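Local coordinates for fibronectin-binding protein (Streptococcus pyogenes, PDB 5A0L) that is a cell-surface adhesin whose thioester domain carries an internal thioester that mediates covalent binding to the host, at residues Pro8-Pro13 with Pro18-Asp23; Val102-Tyr107 with Ser186-Asn191; Ala123-Gln128 with Lys145-Glu150. One frame throughout, in Å; residues are numbered along the deposited sequence.

Interaction 1: residues Pro8-Pro13 with Pro18-Asp23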
loop_
_atom_site.group_PDB
_atom_site.type_symbol
_atom_site.label_atom_id
_atom_site.label_comp_id
_atom_site.label_asym_id
_atom_site.label_seq_id
_atom_site.Cartn_x
_atom_site.Cartn_y
_atom_site.Cartn_z
ATOM N N PRO A 8 -8.790 -16.630 6.353
ATOM C CA PRO A 8 -9.175 -17.601 5.343
ATOM C C PRO A 8 -8.098 -18.672 5.142
ATOM O O PRO A 8 -6.926 -18.490 5.473
ATOM C CB PRO A 8 -9.318 -16.740 4.089
ATOM C CG PRO A 8 -8.360 -15.592 4.318
ATOM C CD PRO A 8 -8.491 -15.306 5.784
ATOM N N ASN A 9 -8.491 -19.799 4.584
ATOM C CA ASN A 9 -7.559 -20.857 4.218
ATOM C C ASN A 9 -7.905 -21.378 2.823
ATOM O O ASN A 9 -8.782 -22.229 2.644
ATOM C CB ASN A 9 -7.555 -21.988 5.246
ATOM C CG ASN A 9 -6.479 -23.031 4.969
ATOM O OD1 ASN A 9 -5.774 -22.970 3.962
ATOM N ND2 ASN A 9 -6.348 -23.984 5.865
ATOM N N PHE A 10 -7.202 -20.855 1.821
ATOM C CA PHE A 10 -7.414 -21.193 0.415
ATOM C C PHE A 10 -6.117 -21.754 -0.138
ATOM O O PHE A 10 -5.053 -21.192 0.073
ATOM C CB PHE A 10 -7.859 -19.953 -0.386
ATOM C CG PHE A 10 -9.313 -19.574 -0.163
ATOM C CD1 PHE A 10 -9.706 -18.958 0.993
ATOM C CD2 PHE A 10 -10.269 -19.852 -1.107
ATOM C CE1 PHE A 10 -11.025 -18.634 1.219
ATOM C CE2 PHE A 10 -11.596 -19.520 -0.898
ATOM C CZ PHE A 10 -11.972 -18.922 0.278
ATOM N N LYS A 11 -6.197 -22.827 -0.893
ATOM C CA LYS A 11 -5.032 -23.401 -1.572
ATOM C C LYS A 11 -5.063 -23.039 -3.060
ATOM O O LYS A 11 -6.066 -23.235 -3.752
ATOM C CB LYS A 11 -4.988 -24.923 -1.419
ATOM C CG LYS A 11 -3.735 -25.534 -2.071
ATOM C CD LYS A 11 -3.266 -26.819 -1.398
ATOM C CE LYS A 11 -4.291 -27.927 -1.504
ATOM N NZ LYS A 11 -4.366 -28.480 -2.884
ATOM N N SER A 12 -3.969 -22.449 -3.531
ATOM C CA SER A 12 -3.866 -22.074 -4.924
ATOM C C SER A 12 -3.842 -23.310 -5.838
ATOM O O SER A 12 -3.209 -24.301 -5.513
ATOM C CB SER A 12 -2.560 -21.313 -5.137
ATOM O OG SER A 12 -2.422 -20.922 -6.506
ATOM N N PRO A 13 -4.443 -23.207 -7.030
ATOM C CA PRO A 13 -4.213 -24.295 -7.995
ATOM C C PRO A 13 -2.789 -24.371 -8.543
ATOM O O PRO A 13 -2.438 -25.386 -9.119
ATOM C CB PRO A 13 -5.164 -23.968 -9.153
ATOM C CG PRO A 13 -5.468 -22.528 -9.016
ATOM C CD PRO A 13 -5.348 -22.179 -7.549
ATOM N N PRO A 18 1.333 -19.347 -4.250
ATOM C CA PRO A 18 0.550 -19.993 -3.189
ATOM C C PRO A 18 -0.153 -19.034 -2.209
ATOM O O PRO A 18 -0.970 -19.507 -1.407
ATOM C CB PRO A 18 1.612 -20.819 -2.463
ATOM C CG PRO A 18 2.839 -19.936 -2.546
ATOM C CD PRO A 18 2.771 -19.364 -3.950
ATOM N N TRP A 19 0.189 -17.740 -2.234
ATOM C CA TRP A 19 -0.390 -16.784 -1.281
ATOM C C TRP A 19 -1.754 -16.336 -1.748
ATOM O O TRP A 19 -1.939 -16.007 -2.921
ATOM C CB TRP A 19 0.547 -15.559 -1.152
ATOM C CG TRP A 19 1.809 -15.864 -0.412
ATOM C CD1 TRP A 19 2.926 -16.468 -0.904
ATOM C CD2 TRP A 19 2.080 -15.625 0.984
ATOM N NE1 TRP A 19 3.871 -16.635 0.091
ATOM C CE2 TRP A 19 3.371 -16.112 1.255
ATOM C CE3 TRP A 19 1.362 -15.007 2.029
ATOM C CZ2 TRP A 19 3.941 -16.030 2.528
ATOM C CZ3 TRP A 19 1.945 -14.921 3.253
ATOM C CH2 TRP A 19 3.191 -15.457 3.505
ATOM N N TYR A 20 -2.717 -16.301 -0.828
ATOM C CA TYR A 20 -4.041 -15.750 -1.084
ATOM C C TYR A 20 -4.022 -14.252 -0.740
ATOM O O TYR A 20 -3.609 -13.890 0.362
ATOM C CB TYR A 20 -5.054 -16.495 -0.219
ATOM C CG TYR A 20 -6.507 -16.092 -0.340
ATOM C CD1 TYR A 20 -7.091 -15.738 -1.526
ATOM C CD2 TYR A 20 -7.302 -16.057 0.791
ATOM C CE1 TYR A 20 -8.421 -15.369 -1.607
ATOM C CE2 TYR A 20 -8.621 -15.696 0.748
ATOM C CZ TYR A 20 -9.203 -15.326 -0.432
ATOM O OH TYR A 20 -10.527 -14.962 -0.501
ATOM N N GLY A 21 -4.445 -13.414 -1.691
ATOM C CA GLY A 21 -4.583 -12.007 -1.499
ATOM C C GLY A 21 -6.028 -11.612 -1.608
ATOM O O GLY A 21 -6.710 -12.044 -2.549
ATOM N N TYR A 22 -6.495 -10.749 -0.718
ATOM C CA TYR A 22 -7.911 -10.501 -0.596
ATOM C C TYR A 22 -8.191 -9.144 0.016
ATOM O O TYR A 22 -7.360 -8.581 0.757
ATOM C CB TYR A 22 -8.620 -11.583 0.279
ATOM C CG TYR A 22 -7.892 -11.924 1.561
ATOM C CD1 TYR A 22 -6.843 -12.831 1.570
ATOM C CD2 TYR A 22 -8.272 -11.358 2.796
ATOM C CE1 TYR A 22 -6.178 -13.186 2.736
ATOM C CE2 TYR A 22 -7.616 -11.733 3.966
ATOM C CZ TYR A 22 -6.579 -12.643 3.930
ATOM O OH TYR A 22 -5.885 -13.038 5.065
ATOM N N ASP A 23 -9.359 -8.593 -0.299
ATOM C CA ASP A 23 -9.810 -7.338 0.303
ATOM C C ASP A 23 -10.671 -7.684 1.514
ATOM O O ASP A 23 -11.747 -8.248 1.351
ATOM C CB ASP A 23 -10.590 -6.515 -0.697
ATOM C CG ASP A 23 -10.975 -5.147 -0.190
ATOM O OD1 ASP A 23 -10.640 -4.771 0.958
ATOM O OD2 ASP A 23 -11.636 -4.425 -0.972
HETATM O O HOH W 1 -2.988 -19.550 0.524
HETATM O O HOH W 2 -1.762 -22.175 -1.781
#

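Interaction 2: residues Val102-Tyr107 with Ser186-Asn191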
loop_
_atom_site.group_PDB
_atom_site.type_symbol
_atom_site.label_atom_id
_atom_site.label_comp_id
_atom_site.label_asym_id
_atom_site.label_seq_id
_atom_site.Cartn_x
_atom_site.Cartn_y
_atom_site.Cartn_z
ATOM N N VAL A 102 8.163 5.512 2.780
ATOM C CA VAL A 102 6.719 5.702 2.786
ATOM C C VAL A 102 6.009 4.667 3.665
ATOM O O VAL A 102 5.194 4.995 4.535
ATOM C CB VAL A 102 6.130 5.668 1.362
ATOM C CG1 VAL A 102 4.615 5.533 1.385
ATOM C CG2 VAL A 102 6.553 6.913 0.606
ATOM N N ILE A 103 6.345 3.395 3.458
ATOM C CA ILE A 103 5.660 2.332 4.194
ATOM C C ILE A 103 5.985 2.440 5.695
ATOM O O ILE A 103 5.083 2.273 6.527
ATOM C CB ILE A 103 6.002 0.945 3.618
ATOM C CG1 ILE A 103 5.428 0.769 2.204
ATOM C CG2 ILE A 103 5.574 -0.163 4.528
ATOM C CD1 ILE A 103 3.941 0.697 2.148
ATOM N N TYR A 104 7.250 2.676 6.041
ATOM C CA TYR A 104 7.631 2.715 7.437
ATOM C C TYR A 104 6.906 3.847 8.192
ATOM O O TYR A 104 6.635 3.727 9.400
ATOM C CB TYR A 104 9.158 2.870 7.541
ATOM C CG TYR A 104 9.694 2.660 8.931
ATOM C CD1 TYR A 104 9.454 1.464 9.622
ATOM C CD2 TYR A 104 10.500 3.638 9.556
ATOM C CE1 TYR A 104 9.921 1.281 10.922
ATOM C CE2 TYR A 104 10.996 3.430 10.840
ATOM C CZ TYR A 104 10.733 2.248 11.504
ATOM O OH TYR A 104 11.158 2.033 12.814
ATOM N N ASN A 105 6.597 4.921 7.472
ATOM C CA ASN A 105 5.919 6.070 8.033
ATOM C C ASN A 105 4.397 6.052 7.948
ATOM O O ASN A 105 3.726 6.855 8.594
ATOM C CB ASN A 105 6.487 7.351 7.456
ATOM C CG ASN A 105 7.793 7.672 8.088
ATOM O OD1 ASN A 105 7.807 8.142 9.241
ATOM N ND2 ASN A 105 8.920 7.324 7.446
ATOM N N GLY A 106 3.865 5.148 7.124
ATOM C CA GLY A 106 2.433 5.022 6.890
ATOM C C GLY A 106 1.819 3.928 7.752
ATOM O O GLY A 106 2.363 3.509 8.769
ATOM N N TYR A 107 0.639 3.476 7.344
ATOM C CA TYR A 107 -0.097 2.460 8.125
ATOM C C TYR A 107 0.511 1.091 7.842
ATOM O O TYR A 107 0.695 0.734 6.661
ATOM C CB TYR A 107 -1.549 2.483 7.747
ATOM C CG TYR A 107 -2.396 1.522 8.530
ATOM C CD1 TYR A 107 -2.935 1.870 9.764
ATOM C CD2 TYR A 107 -2.633 0.246 8.055
ATOM C CE1 TYR A 107 -3.701 0.973 10.474
ATOM C CE2 TYR A 107 -3.406 -0.643 8.754
ATOM C CZ TYR A 107 -3.957 -0.284 9.964
ATOM O OH TYR A 107 -4.739 -1.168 10.666
ATOM N N SER A 186 17.918 -1.401 10.537
ATOM C CA SER A 186 18.880 -2.193 9.822
ATOM C C SER A 186 18.167 -3.437 9.331
ATOM O O SER A 186 17.452 -4.084 10.085
ATOM C CB SER A 186 20.031 -2.616 10.741
ATOM O OG SER A 186 21.015 -3.295 10.003
ATOM N N GLY A 187 18.336 -3.740 8.056
ATOM C CA GLY A 187 17.757 -4.958 7.465
ATOM C C GLY A 187 16.287 -4.859 7.074
ATOM O O GLY A 187 15.689 -5.847 6.651
ATOM N N TYR A 188 15.707 -3.681 7.212
ATOM C CA TYR A 188 14.299 -3.462 6.845
ATOM C C TYR A 188 14.059 -3.967 5.423
ATOM O O TYR A 188 14.771 -3.589 4.499
ATOM C CB TYR A 188 13.930 -1.974 6.922
ATOM C CG TYR A 188 12.460 -1.639 6.831
ATOM C CD1 TYR A 188 11.561 -2.080 7.790
ATOM C CD2 TYR A 188 11.983 -0.819 5.821
ATOM C CE1 TYR A 188 10.223 -1.754 7.716
ATOM C CE2 TYR A 188 10.640 -0.487 5.735
ATOM C CZ TYR A 188 9.762 -0.942 6.699
ATOM O OH TYR A 188 8.447 -0.559 6.602
ATOM N N ARG A 189 12.980 -4.724 5.242
ATOM C CA ARG A 189 12.679 -5.334 3.950
ATOM C C ARG A 189 11.163 -5.450 3.799
ATOM O O ARG A 189 10.462 -5.775 4.757
ATOM C CB ARG A 189 13.302 -6.735 3.863
ATOM C CG ARG A 189 13.211 -7.373 2.475
ATOM C CD ARG A 189 13.863 -8.752 2.400
ATOM N NE ARG A 189 15.218 -8.742 2.920
ATOM C CZ ARG A 189 15.904 -9.830 3.262
ATOM N NH1 ARG A 189 15.384 -11.037 3.102
ATOM N NH2 ARG A 189 17.104 -9.696 3.783
ATOM N N LEU A 190 10.702 -5.229 2.565
ATOM C CA LEU A 190 9.316 -5.450 2.196
ATOM C C LEU A 190 9.271 -6.507 1.093
ATOM O O LEU A 190 10.294 -7.020 0.640
ATOM C CB LEU A 190 8.611 -4.168 1.755
ATOM C CG LEU A 190 8.656 -3.043 2.784
ATOM C CD1 LEU A 190 8.037 -1.804 2.161
ATOM C CD2 LEU A 190 7.935 -3.404 4.086
ATOM N N ASN A 191 8.049 -6.829 0.659
ATOM C CA ASN A 191 7.808 -7.877 -0.329
ATOM C C ASN A 191 6.829 -7.392 -1.372
ATOM O O ASN A 191 5.887 -6.656 -1.069
ATOM C CB ASN A 191 7.292 -9.142 0.364
ATOM C CG ASN A 191 8.288 -9.702 1.344
ATOM O OD1 ASN A 191 8.384 -9.233 2.504
ATOM N ND2 ASN A 191 9.082 -10.639 0.873
#

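Interaction 3: residues Ala123-Gln128 with Lys145-Glu150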
loop_
_atom_site.group_PDB
_atom_site.type_symbol
_atom_site.label_atom_id
_atom_site.label_comp_id
_atom_site.label_asym_id
_atom_site.label_seq_id
_atom_site.Cartn_x
_atom_site.Cartn_y
_atom_site.Cartn_z
ATOM N N ALA A 123 -6.128 5.870 7.127
ATOM C CA ALA A 123 -4.673 5.800 7.164
ATOM C C ALA A 123 -4.192 4.916 6.012
ATOM O O ALA A 123 -3.165 5.218 5.359
ATOM C CB ALA A 123 -4.199 5.289 8.498
ATOM N N ILE A 124 -4.880 3.799 5.785
ATOM C CA ILE A 124 -4.584 2.939 4.619
ATOM C C ILE A 124 -4.765 3.767 3.341
ATOM O O ILE A 124 -3.920 3.713 2.443
ATOM C CB ILE A 124 -5.507 1.708 4.650
ATOM C CG1 ILE A 124 -5.115 0.771 5.791
ATOM C CG2 ILE A 124 -5.465 0.957 3.321
ATOM C CD1 ILE A 124 -6.132 -0.300 6.102
ATOM N N LEU A 125 -5.837 4.523 3.249
ATOM C CA LEU A 125 -6.108 5.308 2.052
ATOM C C LEU A 125 -5.006 6.332 1.788
ATOM O O LEU A 125 -4.570 6.510 0.628
ATOM C CB LEU A 125 -7.483 5.946 2.145
ATOM C CG LEU A 125 -7.966 6.761 0.974
ATOM C CD1 LEU A 125 -7.975 5.950 -0.317
ATOM C CD2 LEU A 125 -9.382 7.278 1.324
ATOM N N VAL A 126 -4.565 7.025 2.829
ATOM C CA VAL A 126 -3.444 7.964 2.682
ATOM C C VAL A 126 -2.182 7.250 2.212
ATOM O O VAL A 126 -1.520 7.696 1.256
ATOM C CB VAL A 126 -3.198 8.725 3.989
ATOM C CG1 VAL A 126 -1.888 9.493 3.957
ATOM C CG2 VAL A 126 -4.345 9.659 4.284
ATOM N N THR A 127 -1.838 6.163 2.863
ATOM C CA THR A 127 -0.617 5.451 2.537
ATOM C C THR A 127 -0.676 4.926 1.110
ATOM O O THR A 127 0.311 4.979 0.367
ATOM C CB THR A 127 -0.360 4.313 3.528
ATOM O OG1 THR A 127 -0.387 4.828 4.880
ATOM C CG2 THR A 127 0.965 3.666 3.311
ATOM N N GLN A 128 -1.843 4.429 0.725
ATOM C CA GLN A 128 -2.056 3.906 -0.629
ATOM C C GLN A 128 -1.804 4.996 -1.667
ATOM O O GLN A 128 -1.208 4.732 -2.729
ATOM C CB GLN A 128 -3.493 3.385 -0.734
ATOM C CG GLN A 128 -3.841 2.812 -2.118
ATOM C CD GLN A 128 -3.045 1.588 -2.437
ATOM O OE1 GLN A 128 -3.380 0.473 -2.008
ATOM N NE2 GLN A 128 -1.931 1.776 -3.166
ATOM N N LYS A 145 -7.046 20.032 -1.525
ATOM C CA LYS A 145 -8.444 19.808 -1.884
ATOM C C LYS A 145 -8.841 18.337 -1.879
ATOM O O LYS A 145 -9.981 18.018 -2.147
ATOM C CB LYS A 145 -8.748 20.431 -3.256
ATOM C CG LYS A 145 -8.751 21.952 -3.267
ATOM C CD LYS A 145 -8.833 22.513 -4.664
ATOM C CE LYS A 145 -9.146 24.005 -4.632
ATOM N NZ LYS A 145 -8.155 24.785 -3.818
ATOM N N MET A 146 -7.920 17.435 -1.571
ATOM C CA MET A 146 -8.261 16.011 -1.626
ATOM C C MET A 146 -9.304 15.675 -0.581
ATOM O O MET A 146 -9.249 16.151 0.557
ATOM C CB MET A 146 -7.022 15.140 -1.484
ATOM C CG MET A 146 -6.180 15.158 -2.750
ATOM S SD MET A 146 -4.666 14.193 -2.587
ATOM C CE MET A 146 -5.306 12.554 -2.666
ATOM N N TRP A 147 -10.243 14.831 -1.002
ATOM C CA TRP A 147 -11.354 14.357 -0.152
ATOM C C TRP A 147 -12.326 15.475 0.272
ATOM O O TRP A 147 -13.152 15.280 1.178
ATOM C CB TRP A 147 -10.826 13.565 1.068
ATOM C CG TRP A 147 -9.927 12.462 0.672
ATOM C CD1 TRP A 147 -10.264 11.353 -0.025
ATOM C CD2 TRP A 147 -8.513 12.367 0.922
ATOM N NE1 TRP A 147 -9.148 10.574 -0.233
ATOM C CE2 TRP A 147 -8.059 11.179 0.337
ATOM C CE3 TRP A 147 -7.599 13.182 1.581
ATOM C CZ2 TRP A 147 -6.738 10.765 0.431
ATOM C CZ3 TRP A 147 -6.281 12.776 1.662
ATOM C CH2 TRP A 147 -5.858 11.588 1.086
ATOM N N GLU A 148 -12.263 16.630 -0.376
ATOM C CA GLU A 148 -13.206 17.682 -0.065
ATOM C C GLU A 148 -14.653 17.243 -0.362
ATOM O O GLU A 148 -15.589 17.682 0.309
ATOM C CB GLU A 148 -12.857 18.964 -0.808
ATOM C CG GLU A 148 -13.649 20.183 -0.358
ATOM C CD GLU A 148 -13.410 20.658 1.073
ATOM O OE1 GLU A 148 -12.481 20.210 1.754
ATOM O OE2 GLU A 148 -14.182 21.542 1.487
ATOM N N ARG A 149 -14.858 16.429 -1.411
ATOM C CA ARG A 149 -16.201 15.948 -1.691
ATOM C C ARG A 149 -16.755 15.179 -0.484
ATOM O O ARG A 149 -17.907 15.394 -0.054
ATOM C CB ARG A 149 -16.228 15.090 -2.943
ATOM C CG ARG A 149 -17.637 14.690 -3.356
ATOM C CD ARG A 149 -17.643 13.899 -4.668
ATOM N NE ARG A 149 -17.275 14.732 -5.816
ATOM C CZ ARG A 149 -17.110 14.271 -7.055
ATOM N NH1 ARG A 149 -17.286 12.981 -7.309
ATOM N NH2 ARG A 149 -16.753 15.090 -8.032
ATOM N N GLU A 150 -15.932 14.300 0.084
ATOM C CA GLU A 150 -16.297 13.589 1.305
ATOM C C GLU A 150 -16.616 14.505 2.492
ATOM O O GLU A 150 -17.539 14.238 3.227
ATOM C CB GLU A 150 -15.203 12.600 1.685
ATOM C CG GLU A 150 -15.139 11.358 0.805
ATOM C CD GLU A 150 -14.479 11.512 -0.552
ATOM O OE1 GLU A 150 -13.879 12.558 -0.904
ATOM O OE2 GLU A 150 -14.554 10.512 -1.288
#

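Interaction 1: residues Pro8-Pro13 with Pro18-Asp23
Two waters lie within hydrogen-bonding distance of P18 O and link it to the loop 8-13, where the backbones of S12 and P18 come together. The firm bridge is the water 2.8 Å from P18 O, which donates to it and accepts from S12 N; the other, 2.7 Å from F10 O, also lies near P18 O but may divide its protons among several acceptors. No direct hydrogen bond joins 8-13 to 18-23, and S12 adds a single apolar touch, its CB on P18 CA.

Beyond the waters the contact is made by aromatic rings and a proline. With CG anti to the backbone N (chi1 -179°), the Y20 ring extends toward 8-13. F10 covers one face of this ring with the planes inclined at 34°, a slanted pairing in which F10 CD1 comes to 3.4 Å from Y20 CE2. F10 CB adds a CH-pi contact, 4.2 Å from the Y20 ring centroid. At the edge of the same ring, in its plane, P8 CB approaches Y20 CE2 at 3.6 Å, while Y22 CD1 lies against the other face. P8 CG in turn sits over Y22, 3.8 Å from its ring centroid, a second CH-pi contact. The two hydroxyls are held outside the contact, Y20 OH by Y61 N and Y22 OH by E44.

F10 also rests on F67 of strand 66-72, so the N-terminal segment lies across the two end strands in the order of a closed antiparallel beta barrel.

Interaction 2: residues Val102-Tyr107 with Ser186-Asn191
Y104 and Y188 both carry CG anti to the backbone N (chi1 -169° in each), which sends the two rings out from their separate backbones to meet in a T-shaped pair. The edge of Y104 is directed at the face of Y188, with centroids 5.2 Å apart and planes at 66°. Y104 CD1 lies 3.8 Å from both Y188 CZ and Y188 CE1.

The phenol end of Y188 reaches past the ring of Y104 to the helix itself. Its OH lies 3.5 Å from Y104 CA and 3.6 Å from Y104 CB; Y104 N is similarly near, but the angle is too poor for a hydrogen bond. The same oxygen touches I103 CG2 at 3.6 Å, so the hydroxyl lies against two successive helix residues.

This is the C-terminal end of helix 92-105, where G106 leaves the helical conformation, packed against the irregular loop that leads from helix 176-179 into barrel strand 191-195.

Deeper in, I103 and L190 make an apolar contact. I103 CG1, beside the backbone N, meets L190 CD1 at 3.7 Å, whereas CG2, anti to that N, is the branch that reaches Y188 OH. L190 CD1 is equally near I103 CB, while L190 CD2 approaches I103 CG2 at 4.0 Å. I103 also touches Y48 of strand 45-49, and the backbone of L190 is hydrogen-bonded to G73. Y104 also packs against I184 and P185, which precede the 186-191 segment.

Interaction 3: residues Ala123-Gln128 with Lys145-Glu150
W147 contributes most of this contact: its indole reaches from the 145-150 turn to helix 120-135 and meets L125 and V126, neighbours one residue apart on that helix. All the contacts across are van der Waals touches, and no hydrogen bond links the two segments. L125 CD2 comes to the pyrrole part of the indole, 3.7 Å from W147 NE1, with L125 CG behind it at 4.2 Å from the same nitrogen. The apolar carbon pair here is L125 CG with W147 CZ2, also 4.2 Å apart. The leucine and the indole run antiparallel alongside each other. V126 approaches the far end of the benzo ring instead: its CG2, the branch beside the backbone N, lies 4.0 Å from W147 CH2, and the valine meets the indole side chain nearly perpendicularly.

W147 is carried by a type II beta turn from K145 to E148, closed by E148 N to K145 O at 3.2 Å, and it has positive phi (65°) at the N-cap position of helix 148-152. M146 CB lies over one face of the W147 ring, 3.7 Å above its plane.

M164 of helix 158-172 touches both V126 and W147, and N129 of helix 120-135 also touches the indole. The tryptophan thus packs where these two helices meet, while I124, T127 and Q128 of 123-128 contact strand 45-49 of the barrel.

Overall arrangement
From the N terminus, interaction 1 comes first, closing a short loop of four residues just before and into strand 19-23 and laying the N-terminal segment on the barrel. It is complete before the others open. Interaction 2 then spans 78 intervening residues, about half of them helical, joining the end of helix 92-105 to the approach of strand 191-195. Interaction 3 is nested inside that loop, bridging 16 residues between helix 120-135 and helix 148-152. Interactions 2 and 3 touch through a probable hydrogen bond between Y107 N and T127 OG1, whereas interaction 1 lies on the opposite side of the chain's centre from interaction 3.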